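Local coordinates for glyoxylate-induced Protein (Pseudomonas aeruginosa, PDB 1SQ4) that is of uncertain function but, as a double cupin protein, may act as a ureidoglycine aminohydrolase, at residues G63-F68 with F239-A244; F95-E100 with Y217-K222; E155-N160 with R180-S185. All coordinates share one frame; numbering follows the deposited sequence.

Interaction 1. Residues G63-F68 with F239-A244; sequences GFAETF and FMWLRA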
ATOM      1  N   GLY A  63      19.608   6.047  -8.015  1.00 24.53           N
ATOM      2  CA  GLY A  63      20.426   4.880  -8.265  1.00 26.90           C
ATOM      3  C   GLY A  63      21.245   4.916  -9.536  1.00 28.62           C
ATOM      4  O   GLY A  63      21.745   5.965  -9.931  1.00 30.82           O
ATOM      5  N   PHE A  64      21.384   3.760 -10.176  1.00 29.37           N
ATOM      6  CA  PHE A  64      22.171   3.652 -11.394  1.00 29.33           C
ATOM      7  C   PHE A  64      21.448   4.262 -12.583  1.00 27.97           C
ATOM      8  O   PHE A  64      20.874   3.556 -13.413  1.00 26.37           O
ATOM      9  CB  PHE A  64      22.515   2.181 -11.665  1.00 32.10           C
ATOM     10  CG  PHE A  64      23.623   1.984 -12.677  1.00 34.29           C
ATOM     11  CD1 PHE A  64      23.358   2.015 -14.043  1.00 34.12           C
ATOM     12  CD2 PHE A  64      24.936   1.756 -12.256  1.00 35.44           C
ATOM     13  CE1 PHE A  64      24.379   1.818 -14.972  1.00 36.30           C
ATOM     14  CE2 PHE A  64      25.964   1.557 -13.181  1.00 35.13           C
ATOM     15  CZ  PHE A  64      25.684   1.589 -14.539  1.00 35.22           C
ATOM     16  N   ALA A  65      21.497   5.590 -12.655  1.00 27.18           N
ATOM     17  CA  ALA A  65      20.855   6.337 -13.726  1.00 25.51           C
ATOM     18  C   ALA A  65      21.648   7.585 -14.091  1.00 24.19           C
ATOM     19  O   ALA A  65      21.083   8.664 -14.271  1.00 22.05           O
ATOM     20  CB  ALA A  65      19.449   6.723 -13.314  1.00 27.21           C
ATOM     21  N   GLU A  66      22.962   7.434 -14.198  1.00 23.15           N
ATOM     22  CA  GLU A  66      23.810   8.550 -14.560  1.00 21.56           C
ATOM     23  C   GLU A  66      24.648   8.166 -15.758  1.00 19.16           C
ATOM     24  O   GLU A  66      25.652   8.793 -16.044  1.00 20.09           O
ATOM     25  CB  GLU A  66      24.718   8.913 -13.400  1.00 23.92           C
ATOM     26  CG  GLU A  66      24.002   9.094 -12.084  1.00 27.42           C
ATOM     27  CD  GLU A  66      24.972   9.412 -10.971  1.00 30.31           C
ATOM     28  OE1 GLU A  66      25.578  10.510 -11.015  1.00 31.08           O
ATOM     29  OE2 GLU A  66      25.142   8.559 -10.067  1.00 30.81           O
ATOM     30  N   THR A  67      24.236   7.127 -16.468  1.00 17.43           N
ATOM     31  CA  THR A  67      24.993   6.697 -17.634  1.00 14.10           C
ATOM     32  C   THR A  67      24.717   7.602 -18.822  1.00 13.44           C
ATOM     33  O   THR A  67      25.633   8.032 -19.517  1.00 14.19           O
ATOM     34  CB  THR A  67      24.648   5.263 -18.046  1.00 10.64           C
ATOM     35  OG1 THR A  67      24.989   4.366 -16.987  1.00 10.09           O
ATOM     36  CG2 THR A  67      25.409   4.883 -19.296  1.00 10.11           C
ATOM     37  N   PHE A  68      23.446   7.893 -19.055  1.00 11.45           N
ATOM     38  CA  PHE A  68      23.073   8.724 -20.185  1.00  9.47           C
ATOM     39  C   PHE A  68      22.539  10.077 -19.766  1.00  8.23           C
ATOM     40  O   PHE A  68      22.142  10.293 -18.622  1.00  8.77           O
ATOM     41  CB  PHE A  68      22.005   8.018 -21.032  1.00  8.25           C
ATOM     42  CG  PHE A  68      22.521   6.857 -21.834  1.00  7.36           C
ATOM     43  CD1 PHE A  68      23.364   7.061 -22.924  1.00  8.13           C
ATOM     44  CD2 PHE A  68      22.130   5.562 -21.528  1.00  7.02           C
ATOM     45  CE1 PHE A  68      23.812   5.985 -23.704  1.00  7.99           C
ATOM     46  CE2 PHE A  68      22.569   4.484 -22.298  1.00  9.43           C
ATOM     47  CZ  PHE A  68      23.414   4.696 -23.393  1.00  7.16           C
ATOM     48  N   PHE A 239       8.086  10.237 -21.818  1.00  4.19           N
ATOM     49  CA  PHE A 239       9.344   9.542 -21.624  1.00  2.78           C
ATOM     50  C   PHE A 239       9.178   8.476 -20.538  1.00  3.28           C
ATOM     51  O   PHE A 239       8.583   8.737 -19.491  1.00  2.21           O
ATOM     52  CB  PHE A 239      10.425  10.540 -21.198  1.00  1.50           C
ATOM     53  CG  PHE A 239      11.768   9.914 -20.985  1.00  1.00           C
ATOM     54  CD1 PHE A 239      12.497   9.436 -22.063  1.00  1.00           C
ATOM     55  CD2 PHE A 239      12.274   9.737 -19.706  1.00  1.00           C
ATOM     56  CE1 PHE A 239      13.700   8.790 -21.878  1.00  1.00           C
ATOM     57  CE2 PHE A 239      13.484   9.088 -19.512  1.00  1.95           C
ATOM     58  CZ  PHE A 239      14.196   8.610 -20.604  1.00  1.99           C
HETATM   59  N   MSE A 240       9.691   7.275 -20.800  1.00  5.14           N
HETATM   60  CA  MSE A 240       9.624   6.178 -19.836  1.00  7.18           C
HETATM   61  C   MSE A 240      11.033   5.725 -19.528  1.00  5.99           C
HETATM   62  O   MSE A 240      11.833   5.539 -20.440  1.00  7.68           O
HETATM   63  CB  MSE A 240       8.847   4.984 -20.403  1.00 12.03           C
HETATM   64  CG  MSE A 240       7.412   5.276 -20.823  1.00 16.13           C
HETATM   65 SE   MSE A 240       6.603   3.770 -21.752  1.00 25.46          SE
HETATM   66  CE  MSE A 240       7.664   3.741 -23.348  1.00 18.42           C
ATOM     67  N   TRP A 241      11.336   5.548 -18.250  1.00  5.86           N
ATOM     68  CA  TRP A 241      12.653   5.085 -17.843  1.00  6.67           C
ATOM     69  C   TRP A 241      12.536   3.740 -17.164  1.00  7.07           C
ATOM     70  O   TRP A 241      11.779   3.595 -16.209  1.00  7.87           O
ATOM     71  CB  TRP A 241      13.305   6.067 -16.878  1.00  8.44           C
ATOM     72  CG  TRP A 241      14.589   5.541 -16.333  1.00  9.03           C
ATOM     73  CD1 TRP A 241      14.790   4.978 -15.119  1.00  9.03           C
ATOM     74  CD2 TRP A 241      15.835   5.448 -17.032  1.00  9.26           C
ATOM     75  NE1 TRP A 241      16.086   4.534 -15.009  1.00  9.93           N
ATOM     76  CE2 TRP A 241      16.751   4.815 -16.169  1.00  8.09           C
ATOM     77  CE3 TRP A 241      16.266   5.847 -18.302  1.00  7.42           C
ATOM     78  CZ2 TRP A 241      18.065   4.557 -16.536  1.00  6.28           C
ATOM     79  CZ3 TRP A 241      17.569   5.593 -18.671  1.00  5.46           C
ATOM     80  CH2 TRP A 241      18.458   4.960 -17.788  1.00  7.97           C
ATOM     81  N   LEU A 242      13.300   2.765 -17.652  1.00  8.43           N
ATOM     82  CA  LEU A 242      13.291   1.413 -17.098  1.00  7.09           C
ATOM     83  C   LEU A 242      14.557   1.083 -16.308  1.00  8.88           C
ATOM     84  O   LEU A 242      15.664   1.348 -16.770  1.00  8.67           O
ATOM     85  CB  LEU A 242      13.101   0.399 -18.216  1.00  6.60           C
ATOM     86  CG  LEU A 242      11.660   0.314 -18.721  1.00  6.93           C
ATOM     87  CD1 LEU A 242      11.516   0.930 -20.091  1.00  4.00           C
ATOM     88  CD2 LEU A 242      11.261  -1.159 -18.754  1.00  9.12           C
ATOM     89  N   ARG A 243      14.372   0.485 -15.125  1.00 10.60           N
ATOM     90  CA  ARG A 243      15.456   0.129 -14.204  1.00 11.68           C
ATOM     91  C   ARG A 243      16.316  -1.076 -14.548  1.00 13.88           C
ATOM     92  O   ARG A 243      17.550  -1.018 -14.421  1.00 17.94           O
ATOM     93  CB  ARG A 243      14.912  -0.074 -12.782  1.00 11.23           C
ATOM     94  CG  ARG A 243      15.075   1.115 -11.842  1.00 12.23           C
ATOM     95  CD  ARG A 243      16.161   0.905 -10.779  1.00 13.59           C
ATOM     96  NE  ARG A 243      16.389   2.119  -9.997  1.00 15.56           N
ATOM     97  CZ  ARG A 243      15.489   2.655  -9.179  1.00 16.10           C
ATOM     98  NH1 ARG A 243      15.767   3.770  -8.508  1.00 16.37           N
ATOM     99  NH2 ARG A 243      14.315   2.062  -9.022  1.00 16.12           N
ATOM    100  N   ALA A 244      15.682  -2.169 -14.947  1.00 12.77           N
ATOM    101  CA  ALA A 244      16.397  -3.399 -15.288  1.00 13.87           C
ATOM    102  C   ALA A 244      15.469  -4.559 -15.019  1.00 15.07           C
ATOM    103  O   ALA A 244      14.827  -4.629 -13.969  1.00 16.16           O
ATOM    104  CB  ALA A 244      17.668  -3.564 -14.467  1.00 10.07           C
TER
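Ala65 and Trp241 make the apolar part of this contact. The methyl of Ala65 points at the strand, and its CB lies 4.1 Å from CZ2 of the Trp241 indole. It comes in obliquely to the ring. The indole reaches out from the strand because its CG stands anti to the backbone N (chi1 174°). Glu213 and Pro60 pack against the same side chain.

Two further approaches are loose and are not hydrogen bonds. The carbonyl O of Phe64 lies near the indole plane, at the edge, 4.3 Å from CZ2 of Trp241. Phe64 is the centre of an inverse gamma turn, closed by a weak hydrogen bond of 2.8 Å from Ala65 N to Gly63 O. Gly63 N lies at the edge of the Arg243 guanidinium, near the guanidinium plane, 4.5 Å from NH1 of Arg243. That NH1 donates a hydrogen bond to the carbonyl O of Ser62, the residue before Gly63.

Other subunits adjoin the loop. Phe64 makes a cation-pi contact with Arg59 of one neighbouring subunit, and Glu66 forms backbone hydrogen bonds to another.

The contact joins a connecting loop, between strands 52-57 and 69-76, to a strand of the second cupin domain. It is interdomain packing in a double cupin (bicupin) fold.

Interaction 2. Residues F95-E100 with Y217-K222; sequences FVVEGE and YVLEGK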
ATOM      1  N   PHE A  95      19.475  13.930 -33.044  1.00  7.92           N
ATOM      2  CA  PHE A  95      18.294  13.502 -33.767  1.00  8.87           C
ATOM      3  C   PHE A  95      17.314  14.650 -33.901  1.00 10.30           C
ATOM      4  O   PHE A  95      16.584  14.966 -32.959  1.00 12.16           O
ATOM      5  CB  PHE A  95      17.621  12.354 -33.024  1.00  7.68           C
ATOM      6  CG  PHE A  95      16.412  11.825 -33.718  1.00  8.02           C
ATOM      7  CD1 PHE A  95      16.538  11.143 -34.921  1.00  5.93           C
ATOM      8  CD2 PHE A  95      15.143  12.048 -33.195  1.00  7.68           C
ATOM      9  CE1 PHE A  95      15.417  10.689 -35.589  1.00  8.28           C
ATOM     10  CE2 PHE A  95      14.014  11.592 -33.862  1.00  7.58           C
ATOM     11  CZ  PHE A  95      14.147  10.916 -35.063  1.00  7.29           C
ATOM     12  N   VAL A  96      17.271  15.262 -35.077  1.00 10.41           N
ATOM     13  CA  VAL A  96      16.375  16.389 -35.276  1.00 12.21           C
ATOM     14  C   VAL A  96      14.923  15.969 -35.466  1.00 10.99           C
ATOM     15  O   VAL A  96      14.621  15.066 -36.243  1.00 10.76           O
ATOM     16  CB  VAL A  96      16.841  17.240 -36.465  1.00 12.38           C
ATOM     17  CG1 VAL A  96      17.036  16.356 -37.656  1.00 18.29           C
ATOM     18  CG2 VAL A  96      15.825  18.334 -36.759  1.00 14.20           C
ATOM     19  N   VAL A  97      14.032  16.639 -34.741  1.00 10.60           N
ATOM     20  CA  VAL A  97      12.611  16.338 -34.818  1.00 10.68           C
ATOM     21  C   VAL A  97      11.794  17.447 -35.471  1.00 13.20           C
ATOM     22  O   VAL A  97      10.664  17.222 -35.899  1.00 15.21           O
ATOM     23  CB  VAL A  97      12.018  16.048 -33.424  1.00  8.47           C
ATOM     24  CG1 VAL A  97      12.615  14.777 -32.868  1.00  7.75           C
ATOM     25  CG2 VAL A  97      12.279  17.212 -32.492  1.00  6.62           C
ATOM     26  N   GLU A  98      12.350  18.647 -35.552  1.00 13.86           N
ATOM     27  CA  GLU A  98      11.622  19.739 -36.173  1.00 13.84           C
ATOM     28  C   GLU A  98      12.598  20.785 -36.627  1.00 14.23           C
ATOM     29  O   GLU A  98      13.520  21.144 -35.893  1.00 13.41           O
ATOM     30  CB  GLU A  98      10.647  20.353 -35.188  1.00 15.71           C
ATOM     31  CG  GLU A  98       9.608  21.247 -35.803  1.00 17.43           C
ATOM     32  CD  GLU A  98       8.654  21.751 -34.755  1.00 21.82           C
ATOM     33  OE1 GLU A  98       8.954  22.792 -34.138  1.00 24.66           O
ATOM     34  OE2 GLU A  98       7.620  21.087 -34.518  1.00 24.48           O
ATOM     35  N   GLY A  99      12.390  21.268 -37.847  1.00 13.76           N
ATOM     36  CA  GLY A  99      13.269  22.277 -38.409  1.00 13.88           C
ATOM     37  C   GLY A  99      14.472  21.675 -39.115  1.00 14.27           C
ATOM     38  O   GLY A  99      14.532  20.468 -39.356  1.00 12.66           O
ATOM     39  N   GLU A 100      15.431  22.527 -39.455  1.00 15.03           N
ATOM     40  CA  GLU A 100      16.639  22.078 -40.131  1.00 16.39           C
ATOM     41  C   GLU A 100      17.871  22.508 -39.344  1.00 15.31           C
ATOM     42  O   GLU A 100      18.032  23.682 -39.015  1.00 14.12           O
ATOM     43  CB  GLU A 100      16.704  22.663 -41.537  1.00 20.05           C
ATOM     44  CG  GLU A 100      17.950  22.286 -42.324  1.00 25.09           C
ATOM     45  CD  GLU A 100      18.195  23.233 -43.494  1.00 29.47           C
ATOM     46  OE1 GLU A 100      17.201  23.604 -44.169  1.00 31.35           O
ATOM     47  OE2 GLU A 100      19.373  23.595 -43.739  1.00 29.56           O
ATOM     48  N   TYR A 217      11.609   7.311 -25.462  1.00  3.45           N
ATOM     49  CA  TYR A 217      10.972   8.606 -25.700  1.00  3.94           C
ATOM     50  C   TYR A 217       9.995   8.444 -26.855  1.00  3.63           C
ATOM     51  O   TYR A 217      10.401   8.241 -27.995  1.00  3.86           O
ATOM     52  CB  TYR A 217      12.012   9.683 -26.038  1.00  2.38           C
ATOM     53  CG  TYR A 217      11.409  11.054 -26.245  1.00  1.00           C
ATOM     54  CD1 TYR A 217      10.723  11.365 -27.410  1.00  1.00           C
ATOM     55  CD2 TYR A 217      11.473  12.024 -25.244  1.00  1.57           C
ATOM     56  CE1 TYR A 217      10.112  12.599 -27.579  1.00  1.00           C
ATOM     57  CE2 TYR A 217      10.865  13.271 -25.404  1.00  1.00           C
ATOM     58  CZ  TYR A 217      10.184  13.546 -26.581  1.00  1.14           C
ATOM     59  OH  TYR A 217       9.590  14.774 -26.763  1.00  1.92           O
ATOM     60  N   VAL A 218       8.706   8.539 -26.568  1.00  3.82           N
ATOM     61  CA  VAL A 218       7.720   8.359 -27.619  1.00  5.16           C
ATOM     62  C   VAL A 218       7.771   9.491 -28.638  1.00  5.09           C
ATOM     63  O   VAL A 218       7.485  10.640 -28.319  1.00  5.66           O
ATOM     64  CB  VAL A 218       6.303   8.259 -27.028  1.00  5.83           C
ATOM     65  CG1 VAL A 218       5.317   7.865 -28.109  1.00  4.39           C
ATOM     66  CG2 VAL A 218       6.293   7.244 -25.897  1.00  5.28           C
ATOM     67  N   LEU A 219       8.139   9.150 -29.868  1.00  5.07           N
ATOM     68  CA  LEU A 219       8.223  10.127 -30.939  1.00  5.62           C
ATOM     69  C   LEU A 219       6.880  10.341 -31.627  1.00  6.23           C
ATOM     70  O   LEU A 219       6.561  11.448 -32.058  1.00  5.05           O
ATOM     71  CB  LEU A 219       9.249   9.698 -31.997  1.00  4.13           C
ATOM     72  CG  LEU A 219      10.730   9.836 -31.644  1.00  4.29           C
ATOM     73  CD1 LEU A 219      11.586   9.440 -32.828  1.00  1.00           C
ATOM     74  CD2 LEU A 219      11.021  11.269 -31.221  1.00  3.79           C
ATOM     75  N   GLU A 220       6.091   9.283 -31.724  1.00  8.75           N
ATOM     76  CA  GLU A 220       4.816   9.374 -32.397  1.00 10.17           C
ATOM     77  C   GLU A 220       3.833   8.322 -31.958  1.00 10.21           C
ATOM     78  O   GLU A 220       4.211   7.190 -31.661  1.00 12.47           O
ATOM     79  CB  GLU A 220       5.048   9.244 -33.891  1.00 10.73           C
ATOM     80  CG  GLU A 220       3.813   9.043 -34.708  1.00 15.43           C
ATOM     81  CD  GLU A 220       4.150   8.763 -36.149  1.00 19.34           C
ATOM     82  OE1 GLU A 220       5.058   7.930 -36.385  1.00 20.24           O
ATOM     83  OE2 GLU A 220       3.514   9.368 -37.047  1.00 21.91           O
ATOM     84  N   GLY A 221       2.562   8.701 -31.930  1.00 10.75           N
ATOM     85  CA  GLY A 221       1.529   7.761 -31.561  1.00 10.40           C
ATOM     86  C   GLY A 221       1.132   7.740 -30.105  1.00 12.39           C
ATOM     87  O   GLY A 221       1.559   8.554 -29.287  1.00 13.81           O
ATOM     88  N   LYS A 222       0.279   6.780 -29.794  1.00 14.05           N
ATOM     89  CA  LYS A 222      -0.227   6.586 -28.456  1.00 14.58           C
ATOM     90  C   LYS A 222      -0.372   5.084 -28.282  1.00 14.21           C
ATOM     91  O   LYS A 222      -0.462   4.338 -29.262  1.00 14.88           O
ATOM     92  CB  LYS A 222      -1.591   7.279 -28.292  1.00 15.43           C
ATOM     93  CG  LYS A 222      -1.572   8.781 -28.585  1.00 20.43           C
ATOM     94  CD  LYS A 222      -2.595   9.599 -27.760  1.00 22.97           C
ATOM     95  CE  LYS A 222      -4.059   9.333 -28.133  1.00 26.34           C
ATOM     96  NZ  LYS A 222      -4.549   7.978 -27.714  1.00 28.29           N
TER
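Leu219 meets Phe95 and Val97 between strands of two different sheets, and its side chain carries the whole contact. The CB of Leu219 points toward segment 95-100. From there CG lies anti to the carbonyl carbon (chi1 -75°), and the branch divides into two methyls that reach different partners. CD1 goes to the Phe95 ring. It lies 3.4 Å from CE2 and 3.7 Å from CZ of Phe95, so it meets the outer end of the ring, obliquely. CD2 is shared. It lies 4.0 Å from CE2 of Phe95 and 4.2 Å from CG1 of Val97.

Phe95 and Leu219 extend from opposite directions. The Phe95 ring is directed across by a CG anti to the backbone N (chi1 -178°). Val97 offers one methyl, CG1, and its side chain runs at a slant to that of Leu219. The contact is purely apolar, and all three residues are buried.

The backbones do not pair here: the nearest CA atoms, of Val97 and Leu219, are 8.5 Å apart. Both strands end in a similar way. Val97 and Glu98 form a classic beta bulge opposite Arg137, and Leu219 and Glu220 form another opposite Arg259. A glycine follows each bulge.

Strand 90-98 lies between strands 136-144 and 116-120 in its sheet. Strand 212-220 lies between strands 239-244 and 258-265 in the other, where Leu261 also packs on Leu219. The three side chains thus join the sheets of the two cupin domains.

Interaction 3. Residues E155-N160 with R180-S185; sequences EAFVTN and RFVDMS. With SCN (thiocyanate ion), chain D.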
ATOM      1  N   GLU A 155      33.468   5.466 -35.895  1.00 17.18           N
ATOM      2  CA  GLU A 155      33.538   6.581 -36.836  1.00 18.53           C
ATOM      3  C   GLU A 155      32.186   7.254 -36.961  1.00 17.22           C
ATOM      4  O   GLU A 155      31.151   6.597 -36.904  1.00 19.70           O
ATOM      5  CB  GLU A 155      34.023   6.095 -38.206  1.00 20.06           C
ATOM      6  CG  GLU A 155      35.549   5.987 -38.306  1.00 26.36           C
ATOM      7  CD  GLU A 155      36.004   5.038 -39.402  1.00 31.48           C
ATOM      8  OE1 GLU A 155      35.511   3.882 -39.438  1.00 33.37           O
ATOM      9  OE2 GLU A 155      36.867   5.435 -40.220  1.00 34.21           O
ATOM     10  N   ALA A 156      32.213   8.574 -37.108  1.00 15.21           N
ATOM     11  CA  ALA A 156      31.007   9.371 -37.242  1.00 11.97           C
ATOM     12  C   ALA A 156      30.268   9.034 -38.518  1.00 10.88           C
ATOM     13  O   ALA A 156      30.775   8.325 -39.380  1.00 10.90           O
ATOM     14  CB  ALA A 156      31.352  10.839 -37.244  1.00 10.68           C
ATOM     15  N   PHE A 157      29.051   9.543 -38.620  1.00 10.25           N
ATOM     16  CA  PHE A 157      28.233   9.338 -39.793  1.00  8.18           C
ATOM     17  C   PHE A 157      26.922  10.077 -39.591  1.00  8.17           C
ATOM     18  O   PHE A 157      26.523  10.356 -38.459  1.00  7.12           O
ATOM     19  CB  PHE A 157      28.027   7.838 -40.043  1.00  8.88           C
ATOM     20  CG  PHE A 157      27.328   7.117 -38.936  1.00  7.38           C
ATOM     21  CD1 PHE A 157      25.945   7.141 -38.851  1.00  7.02           C
ATOM     22  CD2 PHE A 157      28.049   6.426 -37.968  1.00  8.16           C
ATOM     23  CE1 PHE A 157      25.285   6.488 -37.830  1.00  7.38           C
ATOM     24  CE2 PHE A 157      27.399   5.764 -36.934  1.00  7.49           C
ATOM     25  CZ  PHE A 157      26.013   5.801 -36.866  1.00  8.51           C
ATOM     26  N   VAL A 158      26.288  10.436 -40.701  1.00  8.25           N
ATOM     27  CA  VAL A 158      25.026  11.165 -40.693  1.00  7.80           C
ATOM     28  C   VAL A 158      24.093  10.482 -41.688  1.00 10.15           C
ATOM     29  O   VAL A 158      24.537   9.951 -42.714  1.00  9.94           O
ATOM     30  CB  VAL A 158      25.227  12.635 -41.116  1.00  7.42           C
ATOM     31  CG1 VAL A 158      23.914  13.403 -41.019  1.00  5.69           C
ATOM     32  CG2 VAL A 158      26.290  13.282 -40.246  1.00  7.90           C
ATOM     33  N   THR A 159      22.800  10.502 -41.378  1.00  9.53           N
ATOM     34  CA  THR A 159      21.807   9.866 -42.218  1.00 10.97           C
ATOM     35  C   THR A 159      20.426  10.254 -41.699  1.00 12.11           C
ATOM     36  O   THR A 159      20.318  11.099 -40.812  1.00 13.82           O
ATOM     37  CB  THR A 159      21.991   8.327 -42.177  1.00 10.99           C
ATOM     38  OG1 THR A 159      21.018   7.689 -43.015  1.00 12.45           O
ATOM     39  CG2 THR A 159      21.856   7.818 -40.749  1.00  9.60           C
ATOM     40  N   ASN A 160      19.377   9.655 -42.260  1.00 11.16           N
ATOM     41  CA  ASN A 160      18.015   9.944 -41.831  1.00 12.62           C
ATOM     42  C   ASN A 160      17.271   8.614 -41.664  1.00 12.62           C
ATOM     43  O   ASN A 160      17.323   7.745 -42.530  1.00 13.73           O
ATOM     44  CB  ASN A 160      17.321  10.864 -42.853  1.00 13.45           C
ATOM     45  CG  ASN A 160      15.976  11.399 -42.358  1.00 15.10           C
ATOM     46  OD1 ASN A 160      15.038  10.634 -42.141  1.00 14.87           O
ATOM     47  ND2 ASN A 160      15.885  12.721 -42.177  1.00 11.90           N
ATOM     48  N   ARG A 180      17.717   0.430 -36.826  1.00 14.97           N
ATOM     49  CA  ARG A 180      19.040   0.564 -36.222  1.00 14.22           C
ATOM     50  C   ARG A 180      19.983   1.373 -37.095  1.00 13.61           C
ATOM     51  O   ARG A 180      19.819   1.436 -38.314  1.00 15.19           O
ATOM     52  CB  ARG A 180      19.619  -0.825 -35.971  1.00 15.75           C
ATOM     53  CG  ARG A 180      18.746  -1.661 -35.067  1.00 17.91           C
ATOM     54  CD  ARG A 180      19.191  -3.104 -35.020  1.00 20.81           C
ATOM     55  NE  ARG A 180      18.341  -3.874 -34.117  1.00 24.34           N
ATOM     56  CZ  ARG A 180      18.295  -5.200 -34.078  1.00 26.52           C
ATOM     57  NH1 ARG A 180      19.056  -5.918 -34.895  1.00 29.05           N
ATOM     58  NH2 ARG A 180      17.480  -5.808 -33.228  1.00 28.73           N
ATOM     59  N   PHE A 181      20.984   1.975 -36.467  1.00 12.12           N
ATOM     60  CA  PHE A 181      21.930   2.809 -37.191  1.00 12.62           C
ATOM     61  C   PHE A 181      23.346   2.278 -37.102  1.00 12.60           C
ATOM     62  O   PHE A 181      24.288   2.889 -37.610  1.00 11.85           O
ATOM     63  CB  PHE A 181      21.880   4.220 -36.621  1.00 12.75           C
ATOM     64  CG  PHE A 181      20.504   4.799 -36.594  1.00 12.81           C
ATOM     65  CD1 PHE A 181      20.089   5.680 -37.586  1.00 12.50           C
ATOM     66  CD2 PHE A 181      19.605   4.431 -35.597  1.00 11.75           C
ATOM     67  CE1 PHE A 181      18.800   6.189 -37.592  1.00 11.77           C
ATOM     68  CE2 PHE A 181      18.313   4.932 -35.591  1.00 12.71           C
ATOM     69  CZ  PHE A 181      17.906   5.815 -36.593  1.00 13.50           C
ATOM     70  N   VAL A 182      23.485   1.131 -36.458  1.00 13.16           N
ATOM     71  CA  VAL A 182      24.784   0.518 -36.283  1.00 15.49           C
ATOM     72  C   VAL A 182      24.682  -0.993 -36.342  1.00 17.34           C
ATOM     73  O   VAL A 182      23.715  -1.580 -35.872  1.00 16.96           O
ATOM     74  CB  VAL A 182      25.395   0.920 -34.936  1.00 14.53           C
ATOM     75  CG1 VAL A 182      26.511  -0.026 -34.563  1.00 17.17           C
ATOM     76  CG2 VAL A 182      25.927   2.337 -35.026  1.00 16.31           C
ATOM     77  N   ASP A 183      25.695  -1.620 -36.922  1.00 20.04           N
ATOM     78  CA  ASP A 183      25.715  -3.057 -37.032  1.00 22.52           C
ATOM     79  C   ASP A 183      25.868  -3.677 -35.650  1.00 24.24           C
ATOM     80  O   ASP A 183      26.806  -3.360 -34.917  1.00 25.44           O
ATOM     81  CB  ASP A 183      26.867  -3.495 -37.920  1.00 24.90           C
ATOM     82  CG  ASP A 183      26.687  -4.891 -38.425  1.00 28.45           C
ATOM     83  OD1 ASP A 183      26.470  -5.800 -37.592  1.00 28.66           O
ATOM     84  OD2 ASP A 183      26.759  -5.087 -39.661  1.00 32.19           O
HETATM   85  N   MSE A 184      24.945  -4.568 -35.308  1.00 25.20           N
HETATM   86  CA  MSE A 184      24.950  -5.242 -34.018  1.00 26.97           C
HETATM   87  C   MSE A 184      26.267  -5.899 -33.699  1.00 23.84           C
HETATM   88  O   MSE A 184      26.541  -6.232 -32.552  1.00 22.74           O
HETATM   89  CB  MSE A 184      23.864  -6.310 -33.987  1.00 35.21           C
HETATM   90  CG  MSE A 184      22.467  -5.771 -34.172  1.00 47.01           C
HETATM   91 SE   MSE A 184      21.773  -4.910 -32.583  1.00 63.18          SE
HETATM   92  CE  MSE A 184      22.030  -3.045 -33.100  1.00 56.75           C
ATOM     93  N   SER A 185      27.087  -6.102 -34.712  1.00 22.64           N
ATOM     94  CA  SER A 185      28.356  -6.766 -34.486  1.00 22.21           C
ATOM     95  C   SER A 185      29.511  -5.796 -34.343  1.00 19.78           C
ATOM     96  O   SER A 185      30.611  -6.197 -33.963  1.00 20.15           O
ATOM     97  CB  SER A 185      28.637  -7.740 -35.628  1.00 23.31           C
ATOM     98  OG  SER A 185      28.777  -7.046 -36.854  1.00 27.36           O
TER
HETATM   99  S   SCN D 302      16.016  -1.758 -29.737  1.00 21.55           S
HETATM  100  C   SCN D 302      16.432  -3.291 -30.322  1.00 21.86           C
HETATM  101  N   SCN D 302      16.679  -4.325 -30.722  1.00 22.45           N
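The contact lies at the junction of the two cupin sheets: Phe157 and Thr159, on strand 157-160 at the edge of the first sheet, meet Phe181 and Val182 in the loop that follows strand 176-179 of the second. Phe157 and Phe181 carry most of the contact. CG of Phe157 sits between the backbone N and the carbonyl carbon (chi1 61°), and the ring projects to the loop. CZ of Phe157 lies 3.5 Å from the carbonyl O of Phe181, which approaches the ring obliquely. The same CZ lies 3.9 Å from CG2 of Val182, whose side chain crosses that of Phe157 at about a right angle.

Thr159 adds a lighter touch. Its CG2 lies 4.2 Å from CD1 of Phe181, at the edge of the ring. The Phe181 ring also stacks with Tyr117, a neighbour of Thr159 in the sheet.

At the start of the loop NH2 of Arg180 donates to N of a thiocyanate ion, probably from the crystallisation liquor, at 3.0 Å and 147°. The positive guanidinium probably attracts the anion. The selenium of selenomethionine Met184 sits above one guanidinium face, toward its rim.

No polar bond joins strand and loop. Side chains pack on each other and on the Phe181 carbonyl, so the contact depends on shape and apolar burial.

All three contacts bring the first cupin part of the chain against the second. Interactions 1 and 2 have centres about 20 Å apart and lie on opposite sides of the chain's centre. They still touch: CD1 of Phe239 packs on CB of Tyr217 at 4.0 Å, since strands 239-244 and 212-220 are neighbours in one sheet. Interaction 3 is at the surface. Its centre is about 19 Å from that of interaction 2, with nearest atoms about 6 Å apart. Interactions 1 and 3 do not touch, their nearest atoms being about 12 Å apart. Strands 157-160 and 90-98 share a sheet, which ties interaction 3 to interaction 2. The three contacts mark out no active site.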